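Local coordinates for putative acetamidase/formamidase (Yersinia enterocolitica subsp. palearctica serotype O:3, PDB 5UBU), which probably hydrolyses non-peptide carbon-nitrogen bonds in linear amides and carries bound sodium ions, at residues 227-231 with 232-236; 325-328 with 329-332; 26-29 with 30-34; 72-75 with 76-79; 251-254 with 255-259. One frame throughout, in Å; residues are numbered along the deposited sequence.

Overall arrangement
Along the chain the order is contact 3, contact 4, contact 1, contact 5 and contact 2. Three of them reach one large mixed sheet: contact 3 at the end of one of its outermost strands, 25-28, contact 5 at the start of strand 257-260, and contact 2 at the end of strand 319-326. Contacts 2 and 5, with centres about 18 Å apart, are joined by a salt bridge in which Lys327 NZ lies 3.0 Å from Glu259 OE2. Contacts 1 and 4 lie on the same side of the chain's centre, also about 18 Å apart between centres. Contacts 1 and 2 both meet the second subunit, so the loop that supplies a sodium ligand and the C-terminal turn both lie at a subunit interface.

Contact 1 of 5, residues 227-231 with 232-236; sequences DGEIC and GTAVE. With NA (sodium ion), chain G.
Gly232, Glu229 and Cys231 carry this contact, in a buried loop between strands 214-222 and 236-237. The backbone N of Gly232 donates to Glu229 O at 2.9 Å with an N-H...O angle of 158°, closing a type I beta turn from Glu229 to Gly232. Gly232 leaves the turn with a positive phi of 114°, a backbone angle that glycine readily adopts. Glu229 extends beyond the turn. With CG anti to the backbone N (chi1 -167°) and an extended chain beyond it, its CG lies against the backbone between Thr233 and Ala234, and its OE2 comes 3.5 Å from Ala234 N. That same N-H is already used: it donates to Glu236 OE1 at 3.1 Å, approaching from above the carboxylate plane. Cys231 turns its SG forward along the chain, to 3.3 Å from Thr233 O, while the hydroxyl of Thr233 is bonded to Ala121 N and its carbonyl oxygen accepts from Ser304 of the second subunit. Glu236 grips the sodium ion with both carboxylate oxygens, OE1 and OE2 each 2.2 Å from the metal, and Asp220 and His222 bind the same ion. Glu229 OE2 stands 3.9 Å from Glu236 OE1 and 3.7 Å from the sodium, too far for a direct ligand. Glu229 thus brings a second-shell carboxylate close to the liganding one, a proximity that the positive ion probably eases, while the Ala234 N-H helps to hold the liganding carboxylate in position.

Contact 2 of 5, residues 325-328 with 329-332; sequences LNKE and LLAQ
Asn326 O accepts from Leu329 N at 2.9 Å, the donor standing 41° above the carbonyl plane, and this bond begins a short 3-10 turn at the end of strand 319-326. The next bond of the same kind runs from Leu330 N to Lys327 O at 3.1 Å, and a weak third follows from Ala331 N to Glu328 O. The side chain of Asn326 secures the start: its OD1 accepts from Glu328 N at 2.9 Å, in the carbonyl plane and on a lone pair, which makes an Asx turn. On the apolar side, Leu325 spreads its two methyls between two leucines of the turn. Its CD1 meets Leu329 CD1 at 3.6 Å, the side chains roughly perpendicular, and its CD2 meets Leu330 CD2 at 3.9 Å. The other methyl of Leu330, CD1, lies against Lys327 CG at 4.0 Å, while the lysine extends away to pair its ammonium with Glu259 and Asn260 O. His162 of the second subunit donates to Leu329 O, and Arg161 of that subunit to Leu330 O and Ala331 O. Within the chain, Leu325 also packs on helices 273-291 and 296-306, Leu329 on Cys306, and Leu330 on Leu288 and Ile264, so the turn packs against both helices and beside strand 263-270.

Contact 3 of 5, residues 26-29 with 30-34; sequences HHLT and EEMQK
Met32, a selenomethionine in this crystal, reaches back from helix 30-33 toward Leu28 and His27 of the preceding strand. Its CB sits 3.6 Å from Thr29 O. CG, anti to the backbone N (chi1 -171°), continues the chain straight toward Leu28 CD1, and SE comes 3.9 Å from that methyl, the two side chains lying athwart one another. There the chain bends at its last torsion, and CE ends 3.5 Å from His27 O, alongside the strand backbone. The methionine therefore lies back over the junction at which strand 25-28 gives way to helix 30-33. Leu28 is itself the centre of an inverse gamma turn, and Thr29, next in line, is the N-cap. Thr29 OG1 accepts from Met32 N at 3.3 Å in a capping bond; the hydroxyl is placed there by its first torsion (chi1 61°), which sets it between the backbone N and the carbonyl carbon. Thr29 O takes the first full helical bond, from Gln33 N at 3.0 Å, with an N-H...O angle of 158°, and a weak one from Met32 N besides. Leu28 also meets Gln33, whose OE1 lies 3.8 Å from Leu28 CD1. That oxygen is buried but well supplied: Gly89 N and Asn88 ND2 both donate to it, and Gln33 NE2 is bound to Glu35 O. Leu28 packs further on Val56 of strand 55-59 and on Asn88 and Ile91 of strand 87-93, while Glu30, turned away from the junction, forms a salt bridge with Arg61.

Contact 4 of 5, residues 72-75 with 76-79; sequences QDIP and SQLL
The backbone of Ile74 and Pro75 opens into a single helical turn, residues 75-78, with Gln77 N donating to Ile74 O at 3.0 Å and Leu79 N to Pro75 O at 2.8 Å, while Leu78 N makes weak bonds to both oxygens. Ile74 lies along the side chain of Gln77: its CD1 is 3.7 Å from Gln77 OE1, its CG2 rests 3.9 Å from Gln77 CD, and the two branches of the isoleucine together lie against the amide end. CG2 also meets Ser76 OG at 3.6 Å. Ile74 occupies the N-cap position of this short helix, and Pro75 starts the helix itself, a common place for proline because a first-turn residue needs no N-H for helical bonding. The CD1 methyl of Leu78 touches Asp73 CB at 3.7 Å; the carboxylate beyond is anchored by its OD2, which accepts from Ser69 N. Ser76 N donates to the side chain of Glu144, which packs on Ile74 and Pro75, and Leu79 packs on Phe64.

Contact 5 of 5, residues 251-254 with 255-259; sequences WQLS and WPRME
Leu253 inserts its CD2 methyl between two flat groups, the indole of Trp251 and the guanidinium of Arg257. It stands 3.7 Å above the indole plane, over the centre of the ring, and lies over one face of the guanidinium, displaced toward the rim and 3.6 Å from Arg257 CZ. The two planes are inclined at 67° to each other, and Trp251 CZ2 meets Arg257 NH1 at 3.8 Å, near the guanidinium plane. A water bridges the two groups: it accepts from Trp251 NE1 at 3.2 Å and, lying in the guanidinium plane, from Arg257 NH1 at 3.1 Å. The arrangement sits where the loop after strand 239-248 turns into strand 257-260, and Arg257 is the first residue of that strand. Its chain extends from CG to NE with CG anti to the carbonyl carbon (chi1 -67°), carrying the charge back across the loop. Arg257 NE forms a salt bridge with Asp283, and the group makes a cation-pi contact with Trp287, both on helix 273-291. Trp251 has its own cation-pi partner in Arg15 and an edge-to-face contact with Tyr206. Trp255 points away from this cluster: Ser254 O lies over one face of its indole, 3.4 Å from Trp255 CG, and the ring packs on Ile279 of helix 273-291 and on Asp133 of the third subunit.

Contact 1 of 5, residues 227-231 with 232-236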
loop_
_atom_site.group_PDB
_atom_site.type_symbol
_atom_site.label_atom_id
_atom_site.label_comp_id
_atom_site.label_asym_id
_atom_site.label_seq_id
_atom_site.Cartn_x
_atom_site.Cartn_y
_atom_site.Cartn_z
ATOM N N ASP B 227 18.216 1.654 8.607
ATOM C CA ASP B 227 16.858 1.145 8.668
ATOM C C ASP B 227 16.213 1.419 7.315
ATOM O O ASP B 227 16.100 2.571 6.893
ATOM C CB ASP B 227 16.067 1.821 9.795
ATOM C CG ASP B 227 16.634 1.529 11.183
ATOM O OD1 ASP B 227 17.526 0.655 11.315
ATOM O OD2 ASP B 227 16.171 2.168 12.155
ATOM N N GLY B 228 15.830 0.346 6.631
ATOM C CA GLY B 228 15.219 0.430 5.315
ATOM C C GLY B 228 16.164 0.140 4.154
ATOM O O GLY B 228 15.692 -0.180 3.065
ATOM N N GLU B 229 17.486 0.259 4.375
ATOM C CA GLU B 229 18.514 0.012 3.339
ATOM C C GLU B 229 18.079 0.819 2.110
ATOM O O GLU B 229 18.146 0.337 0.967
ATOM C CB GLU B 229 18.564 -1.490 3.050
ATOM C CG GLU B 229 19.757 -1.992 2.249
ATOM C CD GLU B 229 19.644 -3.473 1.920
ATOM O OE1 GLU B 229 18.505 -3.954 1.764
ATOM O OE2 GLU B 229 20.690 -4.158 1.782
ATOM N N ILE B 230 17.657 2.059 2.367
ATOM C CA ILE B 230 17.062 2.895 1.324
ATOM C C ILE B 230 17.647 3.023 -0.070
ATOM O O ILE B 230 16.842 3.112 -0.998
ATOM C CB ILE B 230 16.693 4.316 1.752
ATOM C CG1 ILE B 230 17.839 4.916 2.522
ATOM C CG2 ILE B 230 15.375 4.302 2.463
ATOM C CD1 ILE B 230 17.689 6.403 2.694
ATOM N N CYS B 231 18.972 3.003 -0.278
ATOM C CA CYS B 231 19.483 3.134 -1.664
ATOM C C CYS B 231 19.445 1.822 -2.449
ATOM O O CYS B 231 19.727 1.817 -3.652
ATOM C CB CYS B 231 20.889 3.719 -1.711
ATOM S SG CYS B 231 22.219 2.570 -1.335
ATOM N N GLY B 232 19.103 0.719 -1.767
ATOM C CA GLY B 232 19.024 -0.600 -2.392
ATOM C C GLY B 232 20.063 -1.556 -1.849
ATOM O O GLY B 232 19.826 -2.772 -1.797
ATOM N N THR B 233 21.218 -1.015 -1.450
ATOM C CA THR B 233 22.307 -1.831 -0.907
ATOM C C THR B 233 22.930 -1.223 0.342
ATOM O O THR B 233 22.910 -0.015 0.547
ATOM C CB THR B 233 23.464 -2.011 -1.933
ATOM O OG1 THR B 233 24.164 -0.775 -2.117
ATOM C CG2 THR B 233 22.954 -2.506 -3.275
ATOM N N ALA B 234 23.498 -2.093 1.160
ATOM C CA ALA B 234 24.198 -1.704 2.367
ATOM C C ALA B 234 25.667 -1.750 1.953
ATOM O O ALA B 234 25.972 -1.542 0.778
ATOM C CB ALA B 234 23.911 -2.702 3.470
ATOM N N VAL B 235 26.576 -1.962 2.904
ATOM C CA VAL B 235 27.992 -2.113 2.564
ATOM C C VAL B 235 28.153 -3.627 2.431
ATOM O O VAL B 235 28.350 -4.329 3.412
ATOM C CB VAL B 235 28.950 -1.493 3.608
ATOM C CG1 VAL B 235 30.395 -1.870 3.305
ATOM C CG2 VAL B 235 28.784 0.025 3.634
ATOM N N GLU B 236 28.033 -4.105 1.194
ATOM C CA GLU B 236 28.116 -5.524 0.868
ATOM C C GLU B 236 29.560 -6.020 0.916
ATOM O O GLU B 236 30.450 -5.393 0.318
ATOM C CB GLU B 236 27.604 -5.743 -0.558
ATOM C CG GLU B 236 26.261 -5.102 -0.894
ATOM C CD GLU B 236 25.106 -5.640 -0.084
ATOM O OE1 GLU B 236 24.067 -4.938 -0.022
ATOM O OE2 GLU B 236 25.222 -6.749 0.483
HETATM NA NA NA G . 22.977 -6.802 0.575
#

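Contact 2 of 5, residues 325-328 with 329-332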
loop_
_atom_site.group_PDB
_atom_site.type_symbol
_atom_site.label_atom_id
_atom_site.label_comp_id
_atom_site.label_asym_id
_atom_site.label_seq_id
_atom_site.Cartn_x
_atom_site.Cartn_y
_atom_site.Cartn_z
ATOM N N LEU B 325 10.026 -6.508 21.706
ATOM C CA LEU B 325 9.604 -6.297 23.081
ATOM C C LEU B 325 10.837 -6.571 23.945
ATOM O O LEU B 325 11.523 -7.572 23.762
ATOM C CB LEU B 325 8.450 -7.206 23.487
ATOM C CG LEU B 325 7.938 -6.962 24.920
ATOM C CD1 LEU B 325 7.368 -5.557 25.054
ATOM C CD2 LEU B 325 6.901 -7.996 25.316
ATOM N N ASN B 326 11.118 -5.663 24.869
ATOM C CA ASN B 326 12.266 -5.786 25.754
ATOM C C ASN B 326 12.042 -6.946 26.724
ATOM O O ASN B 326 10.973 -7.068 27.309
ATOM C CB ASN B 326 12.494 -4.451 26.482
ATOM C CG ASN B 326 13.759 -4.436 27.316
ATOM O OD1 ASN B 326 13.963 -5.272 28.211
ATOM N ND2 ASN B 326 14.596 -3.452 27.059
ATOM N N LYS B 327 13.052 -7.796 26.875
ATOM C CA LYS B 327 12.971 -8.971 27.767
ATOM C C LYS B 327 12.573 -8.671 29.207
ATOM O O LYS B 327 12.041 -9.549 29.883
ATOM C CB LYS B 327 14.264 -9.792 27.735
ATOM C CG LYS B 327 14.464 -10.538 26.430
ATOM C CD LYS B 327 15.722 -11.366 26.465
ATOM C CE LYS B 327 15.826 -12.273 25.254
ATOM N NZ LYS B 327 17.083 -13.073 25.297
ATOM N N GLU B 328 12.824 -7.452 29.680
ATOM C CA GLU B 328 12.414 -7.083 31.036
ATOM C C GLU B 328 10.894 -7.177 31.202
ATOM O O GLU B 328 10.410 -7.532 32.274
ATOM C CB GLU B 328 12.902 -5.680 31.402
ATOM C CG GLU B 328 14.394 -5.609 31.685
ATOM C CD GLU B 328 14.859 -4.219 32.115
ATOM O OE1 GLU B 328 15.750 -4.149 32.999
ATOM O OE2 GLU B 328 14.325 -3.200 31.595
ATOM N N LEU B 329 10.156 -6.892 30.131
ATOM C CA LEU B 329 8.692 -6.939 30.157
ATOM C C LEU B 329 8.114 -8.361 30.032
ATOM O O LEU B 329 6.895 -8.532 30.090
ATOM C CB LEU B 329 8.108 -6.001 29.089
ATOM C CG LEU B 329 8.504 -4.522 29.250
ATOM C CD1 LEU B 329 8.083 -3.687 28.063
ATOM C CD2 LEU B 329 7.941 -3.934 30.536
ATOM N N LEU B 330 8.986 -9.366 29.887
ATOM C CA LEU B 330 8.566 -10.771 29.806
ATOM C C LEU B 330 8.490 -11.402 31.206
ATOM O O LEU B 330 7.912 -12.477 31.369
ATOM C CB LEU B 330 9.524 -11.587 28.933
ATOM C CG LEU B 330 9.692 -11.179 27.474
ATOM C CD1 LEU B 330 10.740 -12.034 26.792
ATOM C CD2 LEU B 330 8.379 -11.282 26.737
ATOM N N ALA B 331 9.082 -10.734 32.207
ATOM C CA ALA B 331 9.057 -11.210 33.593
ATOM C C ALA B 331 7.607 -11.397 34.042
ATOM O O ALA B 331 6.748 -10.568 33.739
ATOM C CB ALA B 331 9.771 -10.220 34.503
ATOM N N GLN B 332 7.340 -12.492 34.748
ATOM C CA GLN B 332 5.984 -12.795 35.214
ATOM C C GLN B 332 5.681 -11.963 36.471
ATOM O O GLN B 332 4.528 -11.781 36.867
ATOM C CB GLN B 332 5.836 -14.303 35.505
ATOM C CG GLN B 332 4.386 -14.812 35.544
ATOM C CD GLN B 332 3.693 -14.841 34.162
ATOM O OE1 GLN B 332 4.338 -15.041 33.124
ATOM N NE2 GLN B 332 2.364 -14.691 34.159
ATOM O OXT GLN B 332 6.591 -11.434 37.112
#

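Contact 3 of 5, residues 26-29 with 30-34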
loop_
_atom_site.group_PDB
_atom_site.type_symbol
_atom_site.label_atom_id
_atom_site.label_comp_id
_atom_site.label_asym_id
_atom_site.label_seq_id
_atom_site.Cartn_x
_atom_site.Cartn_y
_atom_site.Cartn_z
ATOM N N HIS B 26 32.552 -27.268 11.274
ATOM C CA HIS B 26 32.670 -27.510 9.841
ATOM C C HIS B 26 33.120 -26.226 9.172
ATOM O O HIS B 26 32.734 -25.145 9.602
ATOM C CB HIS B 26 31.322 -27.945 9.278
ATOM C CG HIS B 26 30.694 -29.076 10.034
ATOM N ND1 HIS B 26 30.967 -30.399 9.765
ATOM C CD2 HIS B 26 29.813 -29.075 11.061
ATOM C CE1 HIS B 26 30.274 -31.162 10.590
ATOM N NE2 HIS B 26 29.564 -30.383 11.384
ATOM N N HIS B 27 33.946 -26.348 8.137
ATOM C CA HIS B 27 34.461 -25.187 7.414
ATOM C C HIS B 27 33.801 -25.188 6.042
ATOM O O HIS B 27 34.215 -25.940 5.167
ATOM C CB HIS B 27 35.992 -25.286 7.269
ATOM C CG HIS B 27 36.724 -25.529 8.566
ATOM N ND1 HIS B 27 37.186 -24.507 9.371
ATOM C CD2 HIS B 27 37.047 -26.680 9.204
ATOM C CE1 HIS B 27 37.756 -25.019 10.449
ATOM N NE2 HIS B 27 37.686 -26.336 10.371
ATOM N N LEU B 28 32.757 -24.379 5.865
ATOM C CA LEU B 28 32.048 -24.299 4.583
ATOM C C LEU B 28 32.769 -23.316 3.662
ATOM O O LEU B 28 32.364 -22.174 3.503
ATOM C CB LEU B 28 30.563 -23.938 4.781
ATOM C CG LEU B 28 29.679 -23.804 3.528
ATOM C CD1 LEU B 28 29.843 -24.973 2.567
ATOM C CD2 LEU B 28 28.222 -23.649 3.924
ATOM N N THR B 29 33.857 -23.792 3.072
ATOM C CA THR B 29 34.660 -23.006 2.150
ATOM C C THR B 29 33.987 -22.959 0.781
ATOM O O THR B 29 32.986 -23.633 0.548
ATOM C CB THR B 29 36.055 -23.643 1.961
ATOM O OG1 THR B 29 35.917 -24.954 1.401
ATOM C CG2 THR B 29 36.798 -23.756 3.276
ATOM N N GLU B 30 34.545 -22.162 -0.122
ATOM C CA GLU B 30 34.031 -22.067 -1.482
ATOM C C GLU B 30 34.192 -23.401 -2.227
ATOM O O GLU B 30 33.382 -23.740 -3.084
ATOM C CB GLU B 30 34.760 -20.955 -2.237
ATOM C CG GLU B 30 34.453 -19.560 -1.717
ATOM C CD GLU B 30 35.320 -18.503 -2.370
ATOM O OE1 GLU B 30 36.551 -18.608 -2.202
ATOM O OE2 GLU B 30 34.795 -17.566 -3.003
ATOM N N GLU B 31 35.238 -24.155 -1.879
ATOM C CA GLU B 31 35.526 -25.451 -2.507
ATOM C C GLU B 31 34.459 -26.474 -2.076
ATOM O O GLU B 31 34.084 -27.340 -2.857
ATOM C CB GLU B 31 36.958 -25.897 -2.150
ATOM C CG GLU B 31 37.690 -26.791 -3.159
ATOM C CD GLU B 31 37.353 -28.275 -3.116
ATOM O OE1 GLU B 31 37.916 -29.009 -3.961
ATOM O OE2 GLU B 31 36.556 -28.725 -2.249
HETATM N N MSE B 32 33.963 -26.353 -0.843
HETATM C CA MSE B 32 32.918 -27.255 -0.338
HETATM C C MSE B 32 31.582 -26.888 -0.927
HETATM O O MSE B 32 30.786 -27.763 -1.270
HETATM C CB MSE B 32 32.801 -27.194 1.185
HETATM C CG MSE B 32 31.865 -28.285 1.730
HETATM SE SE MSE B 32 31.703 -28.181 3.702
HETATM C CE MSE B 32 33.313 -29.206 4.200
ATOM N N GLN B 33 31.329 -25.586 -1.034
ATOM C CA GLN B 33 30.079 -25.076 -1.588
ATOM C C GLN B 33 29.892 -25.428 -3.076
ATOM O O GLN B 33 28.785 -25.750 -3.496
ATOM C CB GLN B 33 29.997 -23.553 -1.390
ATOM C CG GLN B 33 28.721 -22.904 -1.914
ATOM C CD GLN B 33 27.468 -23.394 -1.206
ATOM O OE1 GLN B 33 27.458 -23.576 0.017
ATOM N NE2 GLN B 33 26.387 -23.562 -1.965
ATOM N N LYS B 34 30.977 -25.351 -3.846
ATOM C CA LYS B 34 31.002 -25.650 -5.302
ATOM C C LYS B 34 30.265 -24.605 -6.141
ATOM O O LYS B 34 30.904 -23.921 -6.946
ATOM C CB LYS B 34 30.523 -27.074 -5.626
ATOM C CG LYS B 34 31.407 -28.138 -4.996
ATOM C CD LYS B 34 31.110 -29.565 -5.429
ATOM C CE LYS B 34 32.056 -30.508 -4.686
ATOM N NZ LYS B 34 31.874 -31.954 -5.012
#

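Contact 4 of 5, residues 72-75 with 76-79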
loop_
_atom_site.group_PDB
_atom_site.type_symbol
_atom_site.label_atom_id
_atom_site.label_comp_id
_atom_site.label_asym_id
_atom_site.label_seq_id
_atom_site.Cartn_x
_atom_site.Cartn_y
_atom_site.Cartn_z
ATOM N N GLN B 72 34.496 2.597 -11.054
ATOM C CA GLN B 72 34.187 2.893 -12.467
ATOM C C GLN B 72 33.340 1.787 -13.126
ATOM O O GLN B 72 33.029 1.873 -14.313
ATOM C CB GLN B 72 35.435 3.238 -13.305
ATOM C CG GLN B 72 36.012 4.623 -13.003
ATOM C CD GLN B 72 36.694 4.683 -11.641
ATOM O OE1 GLN B 72 36.267 5.406 -10.735
ATOM N NE2 GLN B 72 37.770 3.909 -11.494
ATOM N N ASP B 73 32.970 0.757 -12.356
ATOM C CA ASP B 73 32.112 -0.315 -12.863
ATOM C C ASP B 73 30.700 0.221 -13.040
ATOM O O ASP B 73 30.273 1.136 -12.341
ATOM C CB ASP B 73 32.078 -1.534 -11.922
ATOM C CG ASP B 73 33.382 -2.329 -11.915
ATOM O OD1 ASP B 73 34.227 -2.132 -12.812
ATOM O OD2 ASP B 73 33.549 -3.186 -11.027
ATOM N N ILE B 74 29.984 -0.384 -13.979
ATOM C CA ILE B 74 28.628 -0.001 -14.321
ATOM C C ILE B 74 27.709 -1.180 -13.989
ATOM O O ILE B 74 27.664 -2.158 -14.737
ATOM C CB ILE B 74 28.552 0.374 -15.817
ATOM C CG1 ILE B 74 29.530 1.527 -16.111
ATOM C CG2 ILE B 74 27.132 0.779 -16.204
ATOM C CD1 ILE B 74 29.680 1.861 -17.575
ATOM N N PRO B 75 26.991 -1.100 -12.842
ATOM C CA PRO B 75 26.079 -2.146 -12.392
ATOM C C PRO B 75 25.100 -2.713 -13.439
ATOM O O PRO B 75 24.930 -3.920 -13.494
ATOM C CB PRO B 75 25.314 -1.460 -11.267
ATOM C CG PRO B 75 26.296 -0.522 -10.673
ATOM C CD PRO B 75 27.251 -0.131 -11.760
ATOM N N SER B 76 24.482 -1.865 -14.259
ATOM C CA SER B 76 23.519 -2.341 -15.269
ATOM C C SER B 76 24.148 -3.269 -16.309
ATOM O O SER B 76 23.451 -4.081 -16.910
ATOM C CB SER B 76 22.834 -1.170 -15.977
ATOM O OG SER B 76 23.769 -0.367 -16.677
ATOM N N GLN B 77 25.459 -3.139 -16.514
ATOM C CA GLN B 77 26.196 -3.974 -17.472
ATOM C C GLN B 77 26.809 -5.229 -16.833
ATOM O O GLN B 77 27.092 -6.196 -17.537
ATOM C CB GLN B 77 27.294 -3.153 -18.149
ATOM C CG GLN B 77 26.760 -2.001 -18.985
ATOM C CD GLN B 77 27.855 -1.129 -19.579
ATOM O OE1 GLN B 77 29.054 -1.352 -19.362
ATOM N NE2 GLN B 77 27.442 -0.113 -20.325
ATOM N N LEU B 78 27.005 -5.213 -15.513
ATOM C CA LEU B 78 27.596 -6.358 -14.802
ATOM C C LEU B 78 26.608 -7.206 -13.985
ATOM O O LEU B 78 26.942 -8.319 -13.591
ATOM C CB LEU B 78 28.717 -5.871 -13.877
ATOM C CG LEU B 78 29.874 -5.111 -14.527
ATOM C CD1 LEU B 78 30.850 -4.659 -13.444
ATOM C CD2 LEU B 78 30.593 -5.960 -15.564
ATOM N N LEU B 79 25.407 -6.690 -13.734
ATOM C CA LEU B 79 24.397 -7.406 -12.947
ATOM C C LEU B 79 23.099 -7.591 -13.716
ATOM O O LEU B 79 22.753 -6.786 -14.587
ATOM C CB LEU B 79 24.084 -6.618 -11.676
ATOM C CG LEU B 79 25.258 -6.248 -10.768
ATOM C CD1 LEU B 79 24.783 -5.311 -9.666
ATOM C CD2 LEU B 79 25.922 -7.485 -10.189
#

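Contact 5 of 5, residues 251-254 with 255-259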
loop_
_atom_site.group_PDB
_atom_site.type_symbol
_atom_site.label_atom_id
_atom_site.label_comp_id
_atom_site.label_asym_id
_atom_site.label_seq_id
_atom_site.Cartn_x
_atom_site.Cartn_y
_atom_site.Cartn_z
ATOM N N TRP B 251 7.858 -26.939 17.434
ATOM C CA TRP B 251 7.553 -25.559 17.855
ATOM C C TRP B 251 7.008 -24.890 16.599
ATOM O O TRP B 251 7.758 -24.505 15.711
ATOM C CB TRP B 251 8.800 -24.878 18.444
ATOM C CG TRP B 251 8.588 -23.482 18.949
ATOM C CD1 TRP B 251 7.489 -23.008 19.596
ATOM C CD2 TRP B 251 9.558 -22.429 18.992
ATOM N NE1 TRP B 251 7.678 -21.698 19.962
ATOM C CE2 TRP B 251 8.945 -21.320 19.610
ATOM C CE3 TRP B 251 10.884 -22.310 18.549
ATOM C CZ2 TRP B 251 9.609 -20.095 19.790
ATOM C CZ3 TRP B 251 11.541 -21.084 18.722
ATOM C CH2 TRP B 251 10.901 -20.001 19.342
ATOM N N GLN B 252 5.684 -24.788 16.525
ATOM C CA GLN B 252 5.028 -24.281 15.312
ATOM C C GLN B 252 5.158 -22.768 15.196
ATOM O O GLN B 252 4.675 -22.035 16.054
ATOM C CB GLN B 252 3.544 -24.731 15.275
ATOM C CG GLN B 252 2.985 -24.973 13.879
ATOM C CD GLN B 252 2.857 -23.779 12.947
ATOM O OE1 GLN B 252 2.401 -22.695 13.321
ATOM N NE2 GLN B 252 3.209 -24.006 11.700
ATOM N N LEU B 253 5.865 -22.316 14.157
ATOM C CA LEU B 253 6.054 -20.894 13.875
ATOM C C LEU B 253 5.561 -20.633 12.472
ATOM O O LEU B 253 5.711 -21.480 11.598
ATOM C CB LEU B 253 7.520 -20.466 13.907
ATOM C CG LEU B 253 8.392 -20.651 15.137
ATOM C CD1 LEU B 253 9.688 -19.862 14.904
ATOM C CD2 LEU B 253 7.676 -20.165 16.393
ATOM N N SER B 254 4.983 -19.463 12.256
ATOM C CA SER B 254 4.518 -19.084 10.934
ATOM C C SER B 254 5.516 -18.135 10.292
ATOM O O SER B 254 5.596 -18.067 9.065
ATOM C CB SER B 254 3.138 -18.439 11.002
ATOM O OG SER B 254 2.188 -19.383 11.450
ATOM N N TRP B 255 6.267 -17.408 11.124
ATOM C CA TRP B 255 7.248 -16.441 10.649
ATOM C C TRP B 255 8.546 -16.531 11.430
ATOM O O TRP B 255 8.574 -17.109 12.509
ATOM C CB TRP B 255 6.684 -15.027 10.779
ATOM C CG TRP B 255 5.529 -14.814 9.915
ATOM C CD1 TRP B 255 4.224 -15.020 10.225
ATOM C CD2 TRP B 255 5.558 -14.381 8.561
ATOM N NE1 TRP B 255 3.429 -14.725 9.150
ATOM C CE2 TRP B 255 4.226 -14.339 8.109
ATOM C CE3 TRP B 255 6.586 -14.014 7.681
ATOM C CZ2 TRP B 255 3.888 -13.942 6.821
ATOM C CZ3 TRP B 255 6.253 -13.629 6.395
ATOM C CH2 TRP B 255 4.912 -13.593 5.976
ATOM N N PRO B 256 9.632 -15.971 10.878
ATOM C CA PRO B 256 10.897 -15.995 11.609
ATOM C C PRO B 256 10.854 -15.151 12.870
ATOM O O PRO B 256 10.144 -14.153 12.919
ATOM C CB PRO B 256 11.900 -15.357 10.625
ATOM C CG PRO B 256 11.286 -15.512 9.278
ATOM C CD PRO B 256 9.802 -15.487 9.490
ATOM N N ARG B 257 11.614 -15.567 13.875
ATOM C CA ARG B 257 11.727 -14.841 15.133
ATOM C C ARG B 257 13.188 -14.776 15.494
ATOM O O ARG B 257 13.982 -15.576 15.011
ATOM C CB ARG B 257 10.960 -15.542 16.236
ATOM C CG ARG B 257 9.468 -15.528 16.036
ATOM C CD ARG B 257 8.765 -16.422 17.041
ATOM N NE ARG B 257 7.313 -16.324 16.891
ATOM C CZ ARG B 257 6.424 -17.022 17.590
ATOM N NH1 ARG B 257 6.809 -17.902 18.506
ATOM N NH2 ARG B 257 5.136 -16.842 17.363
HETATM N N MSE B 258 13.560 -13.801 16.306
HETATM C CA MSE B 258 14.948 -13.698 16.736
HETATM C C MSE B 258 14.974 -13.281 18.176
HETATM O O MSE B 258 13.968 -12.884 18.754
HETATM C CB MSE B 258 15.829 -12.889 15.763
HETATM C CG MSE B 258 15.803 -11.381 15.942
HETATM SE SE MSE B 258 17.153 -10.749 17.245
HETATM C CE MSE B 258 16.588 -8.859 17.230
ATOM N N GLU B 259 16.154 -13.389 18.757
ATOM C CA GLU B 259 16.355 -13.097 20.150
ATOM C C GLU B 259 17.785 -12.642 20.353
ATOM O O GLU B 259 18.687 -13.118 19.676
ATOM C CB GLU B 259 16.117 -14.400 20.909
ATOM C CG GLU B 259 16.315 -14.358 22.409
ATOM C CD GLU B 259 16.126 -15.717 23.087
ATOM O OE1 GLU B 259 16.073 -16.764 22.405
ATOM O OE2 GLU B 259 16.043 -15.730 24.329
HETATM O O HOH W 1 5.372 -19.557 20.646
#